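Long-range contacts in Melibiose/raffinose/stachyose-binding protein MelE (Bacillus subtilis subsp. subtilis str. 168, PDB 4R6H), which binds melibiose, raffinose and stachyose and delivers them for import by the MelEDC-MsmX ABC transporter: residues K32-Y38 with D63-H69; L53-F57 with D325-M330; N86-D90 with W314-Q319. One frame throughout, in Å; residues are numbered along the deposited sequence. Where two conformers were deposited one is given.

All three contacts cluster at one end of the molecule, in one lobe of the bilobal solute-binding fold, and illustrate how segments distant in sequence complete a lobe around a beta-alpha-beta unit. Contact 1 pairs strands 33-38 and 64-69, joined by helix 44-60; contact 2 sets that helix against helix 320-331, so the segments of contacts 1 and 2 alternate along the sequence. Both segments of contact 3 fall between those of contact 2. Contact 1 is the hub: its centre lies about 11 Å from that of contact 2 and about 12 Å from that of contact 3, and it touches both, whereas contacts 2 and 3 do not meet.

Contact 1 (K32-Y38 with D63-H69); sequences KKTLTIY and DIHVSLH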
loop_
_atom_site.group_PDB
_atom_site.type_symbol
_atom_site.label_atom_id
_atom_site.label_comp_id
_atom_site.label_asym_id
_atom_site.label_seq_id
_atom_site.Cartn_x
_atom_site.Cartn_y
_atom_site.Cartn_z
ATOM N N LYS A 32 -24.328 -2.563 29.009
ATOM C CA LYS A 32 -23.406 -2.992 27.939
ATOM C C LYS A 32 -21.967 -2.659 28.322
ATOM O O LYS A 32 -21.714 -1.692 29.038
ATOM C CB LYS A 32 -23.751 -2.325 26.594
ATOM C CG LYS A 32 -25.126 -2.657 26.060
ATOM C CD LYS A 32 -25.326 -2.118 24.657
ATOM C CE LYS A 32 -26.743 -2.395 24.166
ATOM N NZ LYS A 32 -26.997 -1.798 22.818
ATOM N N LYS A 33 -21.032 -3.459 27.831
ATOM C CA LYS A 33 -19.604 -3.145 27.931
ATOM C C LYS A 33 -19.135 -2.595 26.580
ATOM O O LYS A 33 -19.684 -2.951 25.541
ATOM C CB LYS A 33 -18.830 -4.393 28.313
ATOM C CG LYS A 33 -18.812 -5.449 27.226
ATOM C CD LYS A 33 -18.960 -6.831 27.807
ATOM C CE LYS A 33 -17.679 -7.266 28.485
ATOM N NZ LYS A 33 -17.478 -8.719 28.283
ATOM N N THR A 34 -18.116 -1.752 26.618
ATOM C CA THR A 34 -17.638 -1.083 25.419
ATOM C C THR A 34 -16.473 -1.873 24.847
ATOM O O THR A 34 -15.541 -2.183 25.568
ATOM C CB THR A 34 -17.156 0.328 25.743
ATOM O OG1 THR A 34 -18.295 1.140 26.092
ATOM C CG2 THR A 34 -16.468 0.944 24.544
ATOM N N LEU A 35 -16.512 -2.149 23.546
ATOM C CA LEU A 35 -15.393 -2.818 22.838
ATOM C C LEU A 35 -14.824 -1.730 21.928
ATOM O O LEU A 35 -15.529 -1.213 21.053
ATOM C CB LEU A 35 -15.930 -3.987 22.020
ATOM C CG LEU A 35 -14.867 -4.700 21.137
ATOM C CD1 LEU A 35 -13.901 -5.481 21.988
ATOM C CD2 LEU A 35 -15.538 -5.627 20.144
ATOM N N THR A 36 -13.581 -1.313 22.205
ATOM C CA THR A 36 -13.001 -0.199 21.490
ATOM C C THR A 36 -12.150 -0.694 20.331
ATOM O O THR A 36 -11.317 -1.593 20.496
ATOM C CB THR A 36 -12.146 0.684 22.401
ATOM O OG1 THR A 36 -11.172 -0.119 23.074
ATOM C CG2 THR A 36 -13.025 1.402 23.447
ATOM N N ILE A 37 -12.398 -0.102 19.171
ATOM C CA ILE A 37 -11.718 -0.509 17.928
ATOM C C ILE A 37 -11.156 0.731 17.238
ATOM O O ILE A 37 -11.885 1.722 17.013
ATOM C CB ILE A 37 -12.689 -1.165 16.944
ATOM C CG1 ILE A 37 -13.461 -2.280 17.632
ATOM C CG2 ILE A 37 -11.948 -1.652 15.677
ATOM C CD1 ILE A 37 -14.333 -3.121 16.726
ATOM N N TYR A 38 -9.856 0.708 16.928
ATOM C CA TYR A 38 -9.219 1.785 16.162
ATOM C C TYR A 38 -8.953 1.289 14.737
ATOM O O TYR A 38 -8.519 0.135 14.553
ATOM C CB TYR A 38 -7.864 2.174 16.766
ATOM C CG TYR A 38 -7.827 3.289 17.794
ATOM C CD1 TYR A 38 -8.858 3.488 18.692
ATOM C CD2 TYR A 38 -6.692 4.105 17.867
ATOM C CE1 TYR A 38 -8.788 4.525 19.638
ATOM C CE2 TYR A 38 -6.607 5.139 18.784
ATOM C CZ TYR A 38 -7.643 5.339 19.669
ATOM O OH TYR A 38 -7.514 6.372 20.578
ATOM N N ASP A 63 -24.933 -7.351 24.874
ATOM C CA ASP A 63 -24.185 -6.694 25.923
ATOM C C ASP A 63 -22.958 -5.916 25.468
ATOM O O ASP A 63 -22.157 -5.500 26.297
ATOM C CB ASP A 63 -23.754 -7.732 26.973
ATOM C CG ASP A 63 -22.815 -8.796 26.422
ATOM O OD1 ASP A 63 -22.908 -9.143 25.225
ATOM O OD2 ASP A 63 -21.975 -9.282 27.201
ATOM N N ILE A 64 -22.783 -5.731 24.162
ATOM C CA ILE A 64 -21.583 -5.030 23.675
ATOM C C ILE A 64 -21.977 -3.777 22.907
ATOM O O ILE A 64 -22.816 -3.813 22.022
ATOM C CB ILE A 64 -20.683 -5.971 22.832
ATOM C CG1 ILE A 64 -20.229 -7.163 23.689
ATOM C CG2 ILE A 64 -19.510 -5.200 22.230
ATOM C CD1 ILE A 64 -19.687 -8.369 22.920
ATOM N N HIS A 65 -21.347 -2.678 23.257
ATOM C CA HIS A 65 -21.396 -1.475 22.473
ATOM C C HIS A 65 -20.014 -1.349 21.798
ATOM O O HIS A 65 -19.003 -1.215 22.482
ATOM C CB HIS A 65 -21.657 -0.256 23.371
ATOM C CG HIS A 65 -21.309 1.037 22.717
ATOM N ND1 HIS A 65 -21.972 1.514 21.606
ATOM C CD2 HIS A 65 -20.332 1.934 22.991
ATOM C CE1 HIS A 65 -21.425 2.659 21.231
ATOM N NE2 HIS A 65 -20.428 2.934 22.052
ATOM N N VAL A 66 -20.013 -1.366 20.467
ATOM C CA VAL A 66 -18.784 -1.219 19.715
ATOM C C VAL A 66 -18.497 0.267 19.542
ATOM O O VAL A 66 -19.313 1.018 18.993
ATOM C CB VAL A 66 -18.861 -1.929 18.373
ATOM C CG1 VAL A 66 -17.569 -1.629 17.592
ATOM C CG2 VAL A 66 -19.132 -3.416 18.540
ATOM N N SER A 67 -17.331 0.688 20.011
ATOM C CA SER A 67 -16.877 2.074 19.891
ATOM C C SER A 67 -15.763 2.080 18.839
ATOM O O SER A 67 -14.610 1.754 19.131
ATOM C CB SER A 67 -16.364 2.616 21.219
ATOM O OG SER A 67 -15.937 3.976 21.078
ATOM N N LEU A 68 -16.161 2.486 17.638
ATOM C CA LEU A 68 -15.304 2.509 16.458
ATOM C C LEU A 68 -14.732 3.900 16.289
ATOM O O LEU A 68 -15.474 4.896 16.230
ATOM C CB LEU A 68 -16.111 2.154 15.203
ATOM C CG LEU A 68 -15.870 0.826 14.522
ATOM C CD1 LEU A 68 -16.875 0.700 13.376
ATOM C CD2 LEU A 68 -14.406 0.704 14.077
ATOM N N HIS A 69 -13.406 3.971 16.209
ATOM C CA HIS A 69 -12.675 5.217 16.046
ATOM C C HIS A 69 -11.894 5.211 14.757
ATOM O O HIS A 69 -11.151 4.253 14.478
ATOM C CB HIS A 69 -11.659 5.361 17.165
ATOM C CG HIS A 69 -12.264 5.489 18.521
ATOM N ND1 HIS A 69 -12.159 6.642 19.271
ATOM C CD2 HIS A 69 -12.974 4.613 19.274
ATOM C CE1 HIS A 69 -12.780 6.471 20.425
ATOM N NE2 HIS A 69 -13.286 5.252 20.452
HETATM O O HOH W 1 -25.455 -4.453 21.703
HETATM O O HOH W 2 -24.691 -0.121 21.255
#
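I37 meets two residues of 63-69 with its two branches. With CG1 lying beside the backbone N (chi1 -52°), its CD1 runs back to V66, 3.7 Å from CG1 of that valine, while I37 CG2 reaches forward to L68 CD2 at 3.8 Å. The main chain of I37 is bonded on both sides: its N donates to S67 O, and its O accepts from H69 N at 2.8 Å. These are two of the six hydrogen bonds of a continuous parallel pairing, in which helix 44-60 makes the connection of a beta-alpha-beta unit. On the other face, H69 lies beside Y38. Y38 CE1 sits over the face of the imidazole, 3.8 Å from H69 CG, but the ring planes are inclined at 33° and the pair is oblique; the hydroxyl of Y38 is hydrogen-bonded to R82. Further back, H65 presents the edge of its ring to T34, with CD2 3.8 Å from T34 OG1. A water in the plane of that ring lies 3.2 Å from H65 ND1 and is also hydrogen-bonded to K32 NZ. At the start of the pairing, K33 lays its CG 3.5 Å from D63 O and sends its ammonium to a salt bridge with E322 of helix 320-331. Cut back to an alanine here, the side chain would probably leave E322 without this positive mate and D63 O less covered, though the backbone bonds need not change. The chemistry is two-sided: L35, I37, I64, V66 and L68 make one face apolar, with K33 at its end, packed in part by helices 44-60 and 320-331, whereas T34, T36, Y38, H65, S67 and H69 give the reverse face its polar character, and the backbone bonds fix the register for both.

Contact 2 (L53-F57 with D325-M330); sequences LAAAF and DFIAFM
The carbonyl oxygen of L53 is gripped within its own helix by F57 N at 2.9 Å, and from across the contact the ring of F329 closes on it obliquely, F329 CE1 lying 3.4 Å from L53 O. No hydrogen bond links the two segments; the contact is carried by rings. F57 is the wedge between F326 and F329. Its ring reaches toward helix 320-331, CG standing anti to the backbone N (chi1 178°), and meets the two opposing rings differently. One face receives the edge of F326, whose CD2 lies 3.6 Å from F57 CG and stands over the centre of the F57 ring. The edge of F57 in turn points at the face of F329, with F57 CD1 3.7 Å from F329 CG and the two planes 80° apart. F57 CB adds a CH-pi contact, centred over the F329 ring. The result is a compact aromatic cluster of two T-shaped pairs that share F57. Beside it, M330 bends its chain so that CE comes 3.8 Å from L53 CD1, and the methyl of A56 touches the rim of F329 at CZ. With the helix segments crossing at 118° and their axes 10.8 Å apart, the interval is bridged by large side chains rather than by close backbone. This side of helix 44-60 lies against the strand pair: F57 packs on I64 and V66, A54 on V66 and L68, while helix 333-343 covers L53 and M330 through M339.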
loop_
_atom_site.group_PDB
_atom_site.type_symbol
_atom_site.label_atom_id
_atom_site.label_comp_id
_atom_site.label_asym_id
_atom_site.label_seq_id
_atom_site.Cartn_x
_atom_site.Cartn_y
_atom_site.Cartn_z
ATOM N N LEU A 53 -21.304 -3.294 9.890
ATOM C CA LEU A 53 -20.938 -4.583 10.390
ATOM C C LEU A 53 -20.844 -4.590 11.922
ATOM O O LEU A 53 -21.180 -5.572 12.540
ATOM C CB LEU A 53 -19.627 -5.057 9.745
ATOM C CG LEU A 53 -19.765 -5.491 8.289
ATOM C CD1 LEU A 53 -18.362 -5.715 7.736
ATOM C CD2 LEU A 53 -20.619 -6.739 8.095
ATOM N N ALA A 54 -20.367 -3.493 12.500
ATOM C CA ALA A 54 -20.348 -3.361 13.971
ATOM C C ALA A 54 -21.769 -3.411 14.512
ATOM O O ALA A 54 -22.038 -4.117 15.502
ATOM C CB ALA A 54 -19.663 -2.111 14.396
ATOM N N ALA A 55 -22.697 -2.736 13.845
ATOM C CA ALA A 55 -24.103 -2.802 14.273
ATOM C C ALA A 55 -24.692 -4.229 14.192
ATOM O O ALA A 55 -25.476 -4.649 15.059
ATOM C CB ALA A 55 -24.929 -1.817 13.488
ATOM N N ALA A 56 -24.323 -4.975 13.160
ATOM C CA ALA A 56 -24.733 -6.342 12.996
ATOM C C ALA A 56 -24.133 -7.221 14.070
ATOM O O ALA A 56 -24.786 -8.126 14.592
ATOM C CB ALA A 56 -24.378 -6.841 11.599
ATOM N N PHE A 57 -22.887 -6.943 14.445
ATOM C CA PHE A 57 -22.280 -7.668 15.571
ATOM C C PHE A 57 -23.058 -7.434 16.871
ATOM O O PHE A 57 -23.261 -8.373 17.663
ATOM C CB PHE A 57 -20.836 -7.225 15.733
ATOM C CG PHE A 57 -20.108 -7.854 16.882
ATOM C CD1 PHE A 57 -19.538 -9.091 16.766
ATOM C CD2 PHE A 57 -19.987 -7.174 18.112
ATOM C CE1 PHE A 57 -18.820 -9.651 17.821
ATOM C CE2 PHE A 57 -19.279 -7.721 19.157
ATOM C CZ PHE A 57 -18.700 -8.958 19.021
ATOM N N ASP A 325 -13.991 -12.568 19.472
ATOM C CA ASP A 325 -15.316 -12.852 18.930
ATOM C C ASP A 325 -15.598 -11.892 17.749
ATOM O O ASP A 325 -16.186 -12.294 16.731
ATOM C CB ASP A 325 -16.440 -12.654 19.963
ATOM C CG ASP A 325 -16.494 -13.729 21.037
ATOM O OD1 ASP A 325 -15.957 -14.833 20.878
ATOM O OD2 ASP A 325 -17.110 -13.395 22.078
ATOM N N PHE A 326 -15.150 -10.634 17.879
ATOM C CA PHE A 326 -15.405 -9.654 16.834
ATOM C C PHE A 326 -14.575 -10.011 15.562
ATOM O O PHE A 326 -15.070 -9.898 14.424
ATOM C CB PHE A 326 -15.073 -8.232 17.325
ATOM C CG PHE A 326 -15.504 -7.159 16.368
ATOM C CD1 PHE A 326 -14.670 -6.716 15.354
ATOM C CD2 PHE A 326 -16.749 -6.620 16.452
ATOM C CE1 PHE A 326 -15.097 -5.768 14.472
ATOM C CE2 PHE A 326 -17.181 -5.663 15.563
ATOM C CZ PHE A 326 -16.362 -5.244 14.554
ATOM N N ILE A 327 -13.308 -10.385 15.758
ATOM C CA ILE A 327 -12.478 -10.805 14.631
ATOM C C ILE A 327 -13.148 -12.003 13.917
ATOM O O ILE A 327 -13.251 -12.033 12.678
ATOM C CB ILE A 327 -11.053 -11.142 15.091
ATOM C CG1 ILE A 327 -10.300 -9.868 15.491
ATOM C CG2 ILE A 327 -10.319 -11.884 13.988
ATOM C CD1 ILE A 327 -8.953 -10.116 16.138
ATOM N N ALA A 328 -13.574 -13.007 14.696
ATOM C CA ALA A 328 -14.225 -14.180 14.097
ATOM C C ALA A 328 -15.474 -13.799 13.309
ATOM O O ALA A 328 -15.745 -14.372 12.251
ATOM C CB ALA A 328 -14.542 -15.233 15.151
ATOM N N PHE A 329 -16.232 -12.835 13.826
ATOM C CA PHE A 329 -17.405 -12.335 13.163
ATOM C C PHE A 329 -16.993 -11.693 11.824
ATOM O O PHE A 329 -17.625 -11.926 10.800
ATOM C CB PHE A 329 -18.142 -11.336 14.072
ATOM C CG PHE A 329 -19.290 -10.654 13.418
ATOM C CD1 PHE A 329 -19.090 -9.469 12.749
ATOM C CD2 PHE A 329 -20.589 -11.152 13.515
ATOM C CE1 PHE A 329 -20.135 -8.813 12.105
ATOM C CE2 PHE A 329 -21.643 -10.496 12.901
ATOM C CZ PHE A 329 -21.414 -9.309 12.211
ATOM N N MET A 330 -16.002 -10.815 11.856
ATOM C CA MET A 330 -15.534 -10.146 10.635
ATOM C C MET A 330 -15.017 -11.128 9.565
ATOM O O MET A 330 -15.146 -10.861 8.353
ATOM C CB MET A 330 -14.446 -9.130 10.990
ATOM C CG MET A 330 -14.976 -7.907 11.717
ATOM S SD MET A 330 -16.127 -6.862 10.835
ATOM C CE MET A 330 -15.073 -6.147 9.566
#

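Contact 3 (N86-D90 with W314-Q319); sequences NDLPD and WKDSPQ
W314 swings its indole away from its own backbone N (chi1 -180°) and across L88, while D90, with CG beside its N (chi1 -57°), turns its carboxylate to S317 and Q319. The indole is sandwiched between L88 and the main chain of its own turn. L88 CB lies over one face, 3.6 Å from W314 CD2, in a CH-pi contact with the five-membered ring, and the opposite face is covered by the main chain of D316 and S317. At the far rim of the six-membered ring, W314 CH2 comes within 3.3 Å of N86 O, where the chain leaves helix 75-84 through a Schellman motif. Backbone pairing adds to this: W314 N donates to D90 O at 3.0 Å, next to the short antiparallel strands 91-92 and 310-313. W314 to S317 form a type I beta turn, which runs directly into an ST turn: S317 OG accepts from Q319 N at 2.8 Å, Q319 being the N-cap residue of helix 320-331. The same hydroxyl donates to D90 OD1 at 2.7 Å, approaching from above the carboxylate plane. One serine oxygen therefore ties the start of the helix to the loop after helix 75-84. The other carboxylate oxygen, D90 OD2, takes a weak bond from Q319 NE2 at 3.2 Å, the amide standing 68° from the carboxylate plane. D90 OD2 also accepts from T36 N, and Q319 NE2 makes a second weak bond to T34 O, which carries the network onto strand 33-38; P89, packed on T36 and Y38, covers part of that strand's polar face.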
loop_
_atom_site.group_PDB
_atom_site.type_symbol
_atom_site.label_atom_id
_atom_site.label_comp_id
_atom_site.label_asym_id
_atom_site.label_seq_id
_atom_site.Cartn_x
_atom_site.Cartn_y
_atom_site.Cartn_z
ATOM N N ASN A 86 0.517 1.748 28.127
ATOM C CA ASN A 86 -0.009 0.380 28.197
ATOM C C ASN A 86 -1.537 0.388 28.317
ATOM O O ASN A 86 -2.118 -0.232 29.206
ATOM C CB ASN A 86 0.694 -0.395 29.321
ATOM C CG ASN A 86 1.683 -1.385 28.771
ATOM O OD1 ASN A 86 2.893 -1.223 28.923
ATOM N ND2 ASN A 86 1.170 -2.397 28.065
ATOM N N ASP A 87 -2.169 1.128 27.406
ATOM C CA ASP A 87 -3.586 1.432 27.424
ATOM C C ASP A 87 -4.103 1.458 25.990
ATOM O O ASP A 87 -4.600 2.469 25.483
ATOM C CB ASP A 87 -3.872 2.783 28.126
ATOM C CG ASP A 87 -5.351 3.077 28.257
ATOM O OD1 ASP A 87 -6.125 2.106 28.455
ATOM O OD2 ASP A 87 -5.737 4.274 28.155
ATOM N N LEU A 88 -4.030 0.287 25.375
ATOM C CA LEU A 88 -4.396 0.133 23.992
ATOM C C LEU A 88 -5.887 -0.047 23.823
ATOM O O LEU A 88 -6.569 -0.482 24.714
ATOM C CB LEU A 88 -3.653 -1.028 23.351
ATOM C CG LEU A 88 -2.183 -0.774 22.988
ATOM C CD1 LEU A 88 -1.290 -0.773 24.235
ATOM C CD2 LEU A 88 -1.702 -1.785 21.978
ATOM N N PRO A 89 -6.388 0.281 22.632
ATOM C CA PRO A 89 -7.724 -0.146 22.325
ATOM C C PRO A 89 -7.789 -1.664 22.338
ATOM O O PRO A 89 -6.773 -2.347 22.181
ATOM C CB PRO A 89 -7.921 0.363 20.885
ATOM C CG PRO A 89 -6.776 1.276 20.607
ATOM C CD PRO A 89 -5.680 0.740 21.426
ATOM N N ASP A 90 -8.998 -2.199 22.459
ATOM C CA ASP A 90 -9.164 -3.665 22.461
ATOM C C ASP A 90 -8.732 -4.269 21.115
ATOM O O ASP A 90 -8.083 -5.295 21.053
ATOM C CB ASP A 90 -10.595 -4.053 22.784
ATOM C CG ASP A 90 -11.068 -3.480 24.132
ATOM O OD1 ASP A 90 -10.320 -3.636 25.130
ATOM O OD2 ASP A 90 -12.141 -2.830 24.139
ATOM N N TRP A 314 -5.385 -6.463 21.457
ATOM C CA TRP A 314 -4.396 -6.201 22.500
ATOM C C TRP A 314 -4.335 -7.404 23.454
ATOM O O TRP A 314 -5.357 -7.784 24.013
ATOM C CB TRP A 314 -4.812 -4.979 23.274
ATOM C CG TRP A 314 -3.865 -4.592 24.378
ATOM C CD1 TRP A 314 -2.528 -4.845 24.454
ATOM C CD2 TRP A 314 -4.212 -3.841 25.543
ATOM N NE1 TRP A 314 -2.008 -4.291 25.622
ATOM C CE2 TRP A 314 -3.019 -3.659 26.289
ATOM C CE3 TRP A 314 -5.393 -3.294 26.012
ATOM C CZ2 TRP A 314 -3.001 -2.975 27.527
ATOM C CZ3 TRP A 314 -5.371 -2.565 27.258
ATOM C CH2 TRP A 314 -4.183 -2.432 27.966
ATOM N N LYS A 315 -3.136 -7.960 23.604
ATOM C CA LYS A 315 -2.942 -9.167 24.414
ATOM C C LYS A 315 -3.394 -8.983 25.858
ATOM O O LYS A 315 -3.828 -9.941 26.495
ATOM C CB LYS A 315 -1.488 -9.643 24.356
ATOM C CG LYS A 315 -0.479 -8.762 25.081
ATOM C CD LYS A 315 0.942 -9.315 24.949
ATOM C CE LYS A 315 1.953 -8.440 25.669
ATOM N NZ LYS A 315 1.924 -8.625 27.146
ATOM N N ASP A 316 -3.301 -7.760 26.362
ATOM C CA ASP A 316 -3.664 -7.492 27.732
ATOM C C ASP A 316 -5.026 -6.818 27.865
ATOM O O ASP A 316 -5.371 -6.340 28.933
ATOM C CB ASP A 316 -2.511 -6.739 28.425
ATOM C CG ASP A 316 -1.278 -7.612 28.558
ATOM O OD1 ASP A 316 -1.409 -8.835 28.766
ATOM O OD2 ASP A 316 -0.168 -7.087 28.377
ATOM N N SER A 317 -5.851 -6.835 26.809
ATOM C CA SER A 317 -7.195 -6.300 26.917
ATOM C C SER A 317 -8.024 -7.088 27.913
ATOM O O SER A 317 -8.052 -8.306 27.849
ATOM C CB SER A 317 -7.933 -6.370 25.581
ATOM O OG SER A 317 -9.319 -6.025 25.704
ATOM N N PRO A 318 -8.715 -6.383 28.822
ATOM C CA PRO A 318 -9.686 -7.099 29.668
ATOM C C PRO A 318 -10.826 -7.709 28.858
ATOM O O PRO A 318 -11.490 -8.625 29.330
ATOM C CB PRO A 318 -10.210 -6.005 30.602
ATOM C CG PRO A 318 -9.163 -4.946 30.613
ATOM C CD PRO A 318 -8.506 -4.991 29.259
ATOM N N GLN A 319 -11.002 -7.246 27.619
ATOM C CA GLN A 319 -12.063 -7.724 26.761
ATOM C C GLN A 319 -11.513 -8.534 25.560
ATOM O O GLN A 319 -12.138 -8.569 24.496
ATOM C CB GLN A 319 -12.895 -6.520 26.321
ATOM C CG GLN A 319 -14.076 -6.292 27.261
ATOM C CD GLN A 319 -14.522 -4.853 27.352
ATOM O OE1 GLN A 319 -15.358 -4.510 28.187
ATOM N NE2 GLN A 319 -13.967 -4.000 26.505
#